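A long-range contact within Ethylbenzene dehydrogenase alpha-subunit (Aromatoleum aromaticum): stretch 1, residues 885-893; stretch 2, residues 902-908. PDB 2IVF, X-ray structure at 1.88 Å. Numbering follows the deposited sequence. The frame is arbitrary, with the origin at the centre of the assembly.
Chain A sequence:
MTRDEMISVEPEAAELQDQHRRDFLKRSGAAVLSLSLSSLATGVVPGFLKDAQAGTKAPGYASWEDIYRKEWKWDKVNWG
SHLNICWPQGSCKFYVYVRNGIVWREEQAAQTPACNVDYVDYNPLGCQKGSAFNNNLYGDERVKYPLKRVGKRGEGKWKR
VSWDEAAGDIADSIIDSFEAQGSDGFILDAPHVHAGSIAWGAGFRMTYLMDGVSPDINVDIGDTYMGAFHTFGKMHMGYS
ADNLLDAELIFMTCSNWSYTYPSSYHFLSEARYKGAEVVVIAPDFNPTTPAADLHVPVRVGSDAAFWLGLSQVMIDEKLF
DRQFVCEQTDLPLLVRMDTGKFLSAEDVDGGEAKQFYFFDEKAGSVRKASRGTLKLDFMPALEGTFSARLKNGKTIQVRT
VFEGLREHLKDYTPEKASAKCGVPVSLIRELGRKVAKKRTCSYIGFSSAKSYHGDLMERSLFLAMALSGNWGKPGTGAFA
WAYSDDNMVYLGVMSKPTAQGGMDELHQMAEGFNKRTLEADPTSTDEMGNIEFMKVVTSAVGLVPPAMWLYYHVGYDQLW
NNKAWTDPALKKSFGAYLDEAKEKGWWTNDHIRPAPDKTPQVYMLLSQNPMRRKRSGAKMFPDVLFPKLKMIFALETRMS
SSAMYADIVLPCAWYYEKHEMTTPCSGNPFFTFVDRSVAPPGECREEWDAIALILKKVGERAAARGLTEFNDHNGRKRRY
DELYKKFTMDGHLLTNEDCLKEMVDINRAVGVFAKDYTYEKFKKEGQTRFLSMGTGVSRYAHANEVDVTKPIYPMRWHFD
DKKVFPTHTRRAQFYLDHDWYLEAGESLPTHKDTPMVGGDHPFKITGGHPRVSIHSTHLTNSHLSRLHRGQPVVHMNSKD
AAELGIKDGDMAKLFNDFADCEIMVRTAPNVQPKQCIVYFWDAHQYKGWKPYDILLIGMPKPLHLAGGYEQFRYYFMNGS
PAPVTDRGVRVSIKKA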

# COMPACT_ATOMS: atom_id res chain seq x y z
N GLY A 885 -24.91 -14.26 -10.60
CA GLY A 885 -24.66 -14.29 -12.04
C GLY A 885 -23.49 -13.40 -12.39
O GLY A 885 -23.39 -12.90 -13.50
N ILE A 886 -22.61 -13.20 -11.43
CA ILE A 886 -21.49 -12.24 -11.55
C ILE A 886 -20.19 -13.03 -11.63
O ILE A 886 -19.99 -13.98 -10.88
CB ILE A 886 -21.44 -11.32 -10.30
CG1 ILE A 886 -22.65 -10.37 -10.27
CG2 ILE A 886 -20.16 -10.50 -10.21
CD1 ILE A 886 -22.77 -9.57 -8.97
N LYS A 887 -19.32 -12.66 -12.57
CA LYS A 887 -18.02 -13.29 -12.71
C LYS A 887 -16.94 -12.29 -12.32
O LYS A 887 -17.15 -11.09 -12.30
CB LYS A 887 -17.80 -13.71 -14.17
CG LYS A 887 -18.54 -14.94 -14.60
CD LYS A 887 -18.54 -15.10 -16.13
CE LYS A 887 -18.87 -16.57 -16.48
NZ LYS A 887 -19.62 -16.75 -17.77
N ASP A 888 -15.78 -12.81 -11.97
CA ASP A 888 -14.60 -11.98 -11.73
C ASP A 888 -14.41 -11.01 -12.92
O ASP A 888 -14.47 -11.41 -14.09
CB ASP A 888 -13.39 -12.88 -11.55
CG ASP A 888 -12.15 -12.12 -11.13
OD1 ASP A 888 -12.18 -11.35 -10.18
OD2 ASP A 888 -11.09 -12.33 -11.74
N GLY A 889 -14.19 -9.74 -12.62
CA GLY A 889 -13.98 -8.72 -13.68
C GLY A 889 -15.26 -8.07 -14.19
O GLY A 889 -15.21 -7.08 -14.88
N ASP A 890 -16.40 -8.66 -13.88
CA ASP A 890 -17.67 -8.00 -14.17
C ASP A 890 -17.76 -6.70 -13.37
O ASP A 890 -17.10 -6.54 -12.35
CB ASP A 890 -18.87 -8.85 -13.78
CG ASP A 890 -19.15 -9.94 -14.75
OD1 ASP A 890 -18.70 -9.86 -15.92
OD2 ASP A 890 -19.88 -10.85 -14.38
N MET A 891 -18.57 -5.78 -13.85
CA MET A 891 -19.01 -4.65 -13.03
C MET A 891 -20.25 -5.07 -12.24
O MET A 891 -21.02 -5.92 -12.65
CB MET A 891 -19.39 -3.44 -13.88
CG MET A 891 -18.30 -2.93 -14.73
SD MET A 891 -16.96 -2.31 -13.73
CE MET A 891 -15.68 -3.04 -14.69
N ALA A 892 -20.44 -4.42 -11.10
CA ALA A 892 -21.57 -4.66 -10.24
C ALA A 892 -22.08 -3.34 -9.71
O ALA A 892 -21.31 -2.39 -9.61
CB ALA A 892 -21.16 -5.59 -9.09
N LYS A 893 -23.37 -3.27 -9.39
CA LYS A 893 -23.93 -2.19 -8.59
C LYS A 893 -23.96 -2.64 -7.15
O LYS A 893 -24.40 -3.76 -6.85
CB LYS A 893 -25.36 -1.81 -8.99
CG LYS A 893 -25.55 -1.30 -10.36
CD LYS A 893 -24.75 -0.06 -10.65
CE LYS A 893 -25.35 0.65 -11.91
NZ LYS A 893 -24.55 1.81 -12.29
N GLU A 902 -21.15 1.85 -8.74
CA GLU A 902 -20.79 0.78 -9.64
C GLU A 902 -19.33 0.57 -9.45
O GLU A 902 -18.57 1.53 -9.36
CB GLU A 902 -21.07 1.19 -11.08
CG GLU A 902 -20.69 0.16 -12.10
CD GLU A 902 -21.31 0.41 -13.47
OE1 GLU A 902 -22.40 1.04 -13.57
OE2 GLU A 902 -20.70 -0.07 -14.45
N ILE A 903 -18.93 -0.71 -9.41
CA ILE A 903 -17.58 -1.09 -9.08
C ILE A 903 -17.27 -2.41 -9.74
O ILE A 903 -18.18 -3.21 -9.96
CB ILE A 903 -17.48 -1.19 -7.55
CG1 ILE A 903 -16.03 -1.21 -7.10
CG2 ILE A 903 -18.33 -2.34 -7.06
CD1 ILE A 903 -15.87 -0.87 -5.58
N MET A 904 -16.01 -2.60 -10.12
CA MET A 904 -15.53 -3.86 -10.70
C MET A 904 -15.44 -4.93 -9.63
O MET A 904 -14.99 -4.65 -8.51
CB MET A 904 -14.18 -3.69 -11.37
CG MET A 904 -13.52 -5.03 -11.80
SD MET A 904 -12.00 -4.78 -12.69
CE MET A 904 -12.60 -4.36 -14.34
N VAL A 905 -15.76 -6.17 -9.98
CA VAL A 905 -15.83 -7.25 -9.04
C VAL A 905 -14.56 -8.08 -9.12
O VAL A 905 -14.05 -8.42 -10.21
CB VAL A 905 -17.03 -8.16 -9.31
CG1 VAL A 905 -17.00 -9.42 -8.38
CG2 VAL A 905 -18.33 -7.39 -9.09
N ARG A 906 -14.01 -8.34 -7.96
CA ARG A 906 -13.01 -9.40 -7.77
C ARG A 906 -13.68 -10.53 -6.98
O ARG A 906 -14.21 -10.29 -5.93
CB ARG A 906 -11.87 -8.84 -6.94
CG ARG A 906 -10.95 -9.91 -6.31
CD ARG A 906 -9.69 -9.26 -5.76
NE ARG A 906 -8.76 -8.97 -6.82
CZ ARG A 906 -8.05 -7.86 -6.94
NH1 ARG A 906 -8.17 -6.87 -6.08
NH2 ARG A 906 -7.24 -7.75 -7.97
N THR A 907 -13.64 -11.75 -7.49
CA THR A 907 -14.20 -12.89 -6.73
C THR A 907 -13.06 -13.61 -6.04
O THR A 907 -12.00 -13.78 -6.63
CB THR A 907 -14.97 -13.86 -7.63
OG1 THR A 907 -14.10 -14.37 -8.64
CG2 THR A 907 -16.12 -13.17 -8.30
N ALA A 908 -13.25 -13.98 -4.78
CA ALA A 908 -12.20 -14.71 -4.04
C ALA A 908 -12.87 -15.64 -3.03
O ALA A 908 -13.86 -15.28 -2.44
CB ALA A 908 -11.28 -13.72 -3.35

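Glu902, Val905 and Met891 lose the most surface in this contact, and each marks a different way of joining a strand to its neighbour. The frame beneath them is antiparallel pairing of 891-893 with 902-904. Ala892 and Ile903 exchange two backbone bonds, Ala892 N to Ile903 O at 2.8 Å and Ile903 N to Ala892 O at 2.9 Å, and Val905 N continues the ladder to Asp890 O at 2.7 Å.

Glu902 sits opposite Lys893 in a non-hydrogen-bonded pair, where both side chains leave the same face. With chi1 and chi2 both t, the glutamate is extended, and the lysine reaches it to form a salt bridge, Lys893 NZ to Glu902 OE1 at 2.6 Å. Long, oppositely charged chains suit this partly exposed place. Met891 shares that face with its partner Met904, and their methyls meet, Met891 CE to Met904 CE at 3.4 Å; flexible, unbranched chains can bring their tips together here.

Val905 is buried and points toward the first stretch. Val905 CG2 touches Ala892 CB at 3.4 Å, and both valine methyls, CG1 and CG2, lie 3.8 Å from Ile886 CG2, so the branched side chain fills the space between a small residue and a large one. Its carbonyl works too, accepting from Gly889 N (Gly889 N to Val905 O, 2.8 Å).

That bond comes from a type II turn, Lys887 to Asp890, closed by Asp890 N to Lys887 O at 3.0 Å and braced by Lys887 N to Asp890 OD2 at 2.6 Å. Gly889 takes positive phi; a CB there would be jammed against the carbonyl oxygen of Asp888. Asp888, chi1 t, brings its carboxylate to the strand backbone, where OD1 accepts from Thr907 N at 3.1 Å, extending the pairing with a side chain beyond the ladder.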